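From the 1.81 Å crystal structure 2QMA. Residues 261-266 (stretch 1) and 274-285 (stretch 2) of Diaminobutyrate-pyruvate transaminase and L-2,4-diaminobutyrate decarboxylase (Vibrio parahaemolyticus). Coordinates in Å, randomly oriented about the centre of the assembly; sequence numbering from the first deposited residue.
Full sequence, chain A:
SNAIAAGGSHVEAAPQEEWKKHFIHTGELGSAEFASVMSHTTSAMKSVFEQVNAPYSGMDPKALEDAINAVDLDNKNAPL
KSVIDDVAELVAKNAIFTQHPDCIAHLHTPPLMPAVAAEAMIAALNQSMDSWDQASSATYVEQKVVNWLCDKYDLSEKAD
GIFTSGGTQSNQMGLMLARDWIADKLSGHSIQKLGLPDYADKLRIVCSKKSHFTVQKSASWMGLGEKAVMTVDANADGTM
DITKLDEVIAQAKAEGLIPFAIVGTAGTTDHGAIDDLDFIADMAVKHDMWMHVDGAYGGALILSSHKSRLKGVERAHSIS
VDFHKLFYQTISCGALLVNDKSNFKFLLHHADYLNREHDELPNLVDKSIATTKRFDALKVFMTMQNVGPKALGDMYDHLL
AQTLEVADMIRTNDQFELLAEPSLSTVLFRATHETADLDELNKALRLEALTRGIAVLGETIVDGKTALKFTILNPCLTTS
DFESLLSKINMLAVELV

Stretch 1 261-266: AIVGTA
Stretch 2, residues 274-285: IDDLDFIADMAV

Residues 261-265 form an extended strand, with phi from -145° to -96° and psi from 120° to 153°. Stretch 2 leaves an extended Ile-274 (-116/111), passes through Asp-275 (-53/156) and Asp-276 (-73/85), and becomes helical from Leu-277 to Val-285, with phi near -65° and psi between -35° and -50°. Strand and helix run antiparallel, their axes 173° apart and 8.8 Å distant at closest approach. The CA-CA register narrows from 7.3 Å at Ile-262/Ala-284 to 5.8 Å at Gly-264/Leu-277, 5.6 Å at Thr-265/Asp-275 and 4.4 Å at Ala-266/Ile-274, where a single beta bridge joins the backbones.

Two direct hydrogen bonds fasten the narrow end, both between Thr-265 and Asp-275. Asp-275 N donates to Thr-265 O (2.9 Å, 161° at the hydrogen), and Thr-265 N donates to Asp-275 OD2 (2.7 Å, 166°). The m rotamer of Asp-275 (chi1 -67°, chi2 -26°) lets its carboxylate stand in for a backbone acceptor just where the chain turns into the helix. Water 1 extends this polar patch: it donates to Asp-275 OD2 (2.7 Å) and to Val-263 O (2.6 Å), and accepts from Thr-265 OG1 (2.9 Å), the threonine being m (chi1 -59°).

The helix start is capped by Asp-276 (chi1 t), whose OD1 accepts from Phe-279 N at 3.1 Å and 170°. Regular i+4 bonds follow, from Ile-280 N to Asp-276 O (3.0 Å) through Val-285 N to Ala-281 O (3.0 Å).

Shape matters most at Gly-264. Its bare CA is a hollow filled by two methyls, Leu-277 CD2 at 3.7 Å and Ile-280 CD1 at 3.8 Å. An ideal CB here would point toward the helix and lie 2.6 Å from Leu-277 CD2, a clash, and 3.5 Å from Ile-280 CD1. Leu-277 (chi1 m, chi2 t) leaves its CA sideways, yet its end comes nearer the strand; CD1, its other methyl, lies 4.3 Å from Ala-266 CB.

At the wider end, Ile-262 supplies the bump. Its CA-to-CB bond points toward the helix, and in the t,t rotamer its CG2 meets Ile-280 CG2 at 3.5 Å and Ala-284 CB at 4.4 Å, the latter a looser contact than the one with Ile-280. Ile-280 (m,t) thus touches both Ile-262 and Gly-264. Beside the bridge, Ile-274 (m,t) places CG2 4.0 Å from Ala-266 CB. In all, the two stretches bury 415 Å², both sides summed, polar and apolar surface together.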

# COMPACT_ATOMS: atom_id res chain seq x y z
N ALA A 261 -9.07 -24.47 5.23
CA ALA A 261 -9.52 -23.13 5.54
C ALA A 261 -10.89 -22.87 4.95
O ALA A 261 -11.22 -23.40 3.87
CB ALA A 261 -8.54 -22.05 4.96
N ILE A 262 -11.60 -21.96 5.59
CA ILE A 262 -12.97 -21.64 5.09
C ILE A 262 -13.15 -20.15 5.17
O ILE A 262 -12.83 -19.55 6.20
CB ILE A 262 -14.09 -22.41 5.89
CG1 ILE A 262 -15.46 -22.09 5.24
CG2 ILE A 262 -14.07 -22.07 7.37
CD1 ILE A 262 -16.56 -23.18 5.50
N VAL A 263 -13.69 -19.54 4.11
CA VAL A 263 -13.87 -18.12 4.13
C VAL A 263 -15.35 -17.78 4.42
O VAL A 263 -16.24 -18.17 3.64
CB VAL A 263 -13.38 -17.45 2.82
CG1 VAL A 263 -13.68 -15.97 2.82
CG2 VAL A 263 -11.85 -17.69 2.65
N GLY A 264 -15.58 -17.06 5.52
CA GLY A 264 -16.92 -16.51 5.79
C GLY A 264 -16.96 -15.07 5.30
O GLY A 264 -16.10 -14.28 5.67
N THR A 265 -17.93 -14.70 4.49
CA THR A 265 -17.89 -13.31 3.92
C THR A 265 -18.90 -12.46 4.71
O THR A 265 -20.07 -12.86 4.80
CB THR A 265 -18.13 -13.27 2.36
OG1 THR A 265 -17.12 -14.07 1.71
CG2 THR A 265 -18.05 -11.85 1.79
N ALA A 266 -18.45 -11.38 5.35
CA ALA A 266 -19.33 -10.46 6.06
C ALA A 266 -19.55 -9.24 5.19
O ALA A 266 -18.86 -8.23 5.32
CB ALA A 266 -18.77 -10.08 7.52
N ILE A 274 -24.34 -11.43 4.52
CA ILE A 274 -23.44 -11.83 5.60
C ILE A 274 -23.64 -13.32 5.87
O ILE A 274 -24.72 -13.75 6.32
CB ILE A 274 -23.59 -10.92 6.88
CG1 ILE A 274 -23.42 -9.44 6.49
CG2 ILE A 274 -22.53 -11.36 7.95
CD1 ILE A 274 -23.55 -8.43 7.70
N ASP A 275 -22.63 -14.12 5.53
CA ASP A 275 -22.66 -15.56 5.79
C ASP A 275 -22.96 -15.82 7.28
O ASP A 275 -22.79 -14.93 8.14
CB ASP A 275 -21.32 -16.23 5.39
CG ASP A 275 -21.07 -16.21 3.88
OD1 ASP A 275 -22.03 -16.17 3.07
OD2 ASP A 275 -19.89 -16.22 3.51
N ASP A 276 -23.48 -17.00 7.55
CA ASP A 276 -23.65 -17.47 8.90
C ASP A 276 -22.26 -17.84 9.50
O ASP A 276 -21.81 -19.02 9.46
CB ASP A 276 -24.60 -18.69 8.90
CG ASP A 276 -24.92 -19.15 10.31
OD1 ASP A 276 -24.22 -18.74 11.26
OD2 ASP A 276 -25.86 -19.98 10.46
N LEU A 277 -21.60 -16.82 10.03
CA LEU A 277 -20.24 -16.92 10.51
C LEU A 277 -20.14 -17.88 11.70
O LEU A 277 -19.16 -18.56 11.86
CB LEU A 277 -19.75 -15.52 10.91
CG LEU A 277 -19.58 -14.44 9.85
CD1 LEU A 277 -18.81 -13.17 10.45
CD2 LEU A 277 -18.93 -15.02 8.56
N ASP A 278 -21.17 -17.91 12.54
CA ASP A 278 -21.15 -18.83 13.68
C ASP A 278 -21.18 -20.30 13.26
O ASP A 278 -20.46 -21.12 13.79
CB ASP A 278 -22.33 -18.52 14.61
CG ASP A 278 -22.04 -18.93 16.03
OD1 ASP A 278 -21.00 -18.54 16.58
OD2 ASP A 278 -22.86 -19.63 16.60
N PHE A 279 -22.01 -20.63 12.29
CA PHE A 279 -22.00 -22.03 11.78
C PHE A 279 -20.71 -22.39 11.04
O PHE A 279 -20.20 -23.51 11.17
CB PHE A 279 -23.19 -22.28 10.85
CG PHE A 279 -23.30 -23.70 10.43
CD1 PHE A 279 -23.92 -24.63 11.25
CD2 PHE A 279 -22.77 -24.13 9.21
CE1 PHE A 279 -24.03 -25.98 10.86
CE2 PHE A 279 -22.88 -25.44 8.81
CZ PHE A 279 -23.52 -26.38 9.64
N ILE A 280 -20.16 -21.43 10.30
CA ILE A 280 -18.89 -21.64 9.61
C ILE A 280 -17.83 -21.92 10.69
O ILE A 280 -16.99 -22.82 10.55
CB ILE A 280 -18.56 -20.47 8.74
CG1 ILE A 280 -19.55 -20.45 7.56
CG2 ILE A 280 -17.11 -20.58 8.17
CD1 ILE A 280 -19.44 -19.22 6.65
N ALA A 281 -17.90 -21.17 11.79
CA ALA A 281 -16.93 -21.33 12.88
C ALA A 281 -17.08 -22.72 13.48
O ALA A 281 -16.08 -23.37 13.88
CB ALA A 281 -17.07 -20.20 13.97
N ASP A 282 -18.32 -23.21 13.55
CA ASP A 282 -18.55 -24.56 14.09
C ASP A 282 -18.04 -25.61 13.14
O ASP A 282 -17.59 -26.64 13.60
CB ASP A 282 -20.03 -24.81 14.39
CG ASP A 282 -20.54 -23.97 15.57
OD1 ASP A 282 -19.74 -23.64 16.48
OD2 ASP A 282 -21.73 -23.66 15.57
N MSE A 283 -18.17 -25.36 11.83
CA MSE A 283 -17.56 -26.23 10.81
C MSE A 283 -16.01 -26.32 10.98
O MSE A 283 -15.40 -27.41 10.88
CB MSE A 283 -17.95 -25.75 9.40
CG MSE A 283 -19.39 -26.15 9.04
SE MSE A 283 -19.78 -28.07 9.00
CE MSE A 283 -20.55 -28.40 10.74
N ALA A 284 -15.41 -25.17 11.22
CA ALA A 284 -13.97 -25.07 11.41
C ALA A 284 -13.55 -25.83 12.69
O ALA A 284 -12.52 -26.51 12.68
CB ALA A 284 -13.52 -23.55 11.47
N VAL A 285 -14.35 -25.78 13.77
CA VAL A 285 -14.03 -26.62 14.97
C VAL A 285 -14.15 -28.12 14.60
O VAL A 285 -13.25 -28.88 14.82
CB VAL A 285 -14.96 -26.27 16.21
CG1 VAL A 285 -14.82 -27.30 17.35
CG2 VAL A 285 -14.66 -24.86 16.74
O HOH W 1 -17.79 -16.89 2.01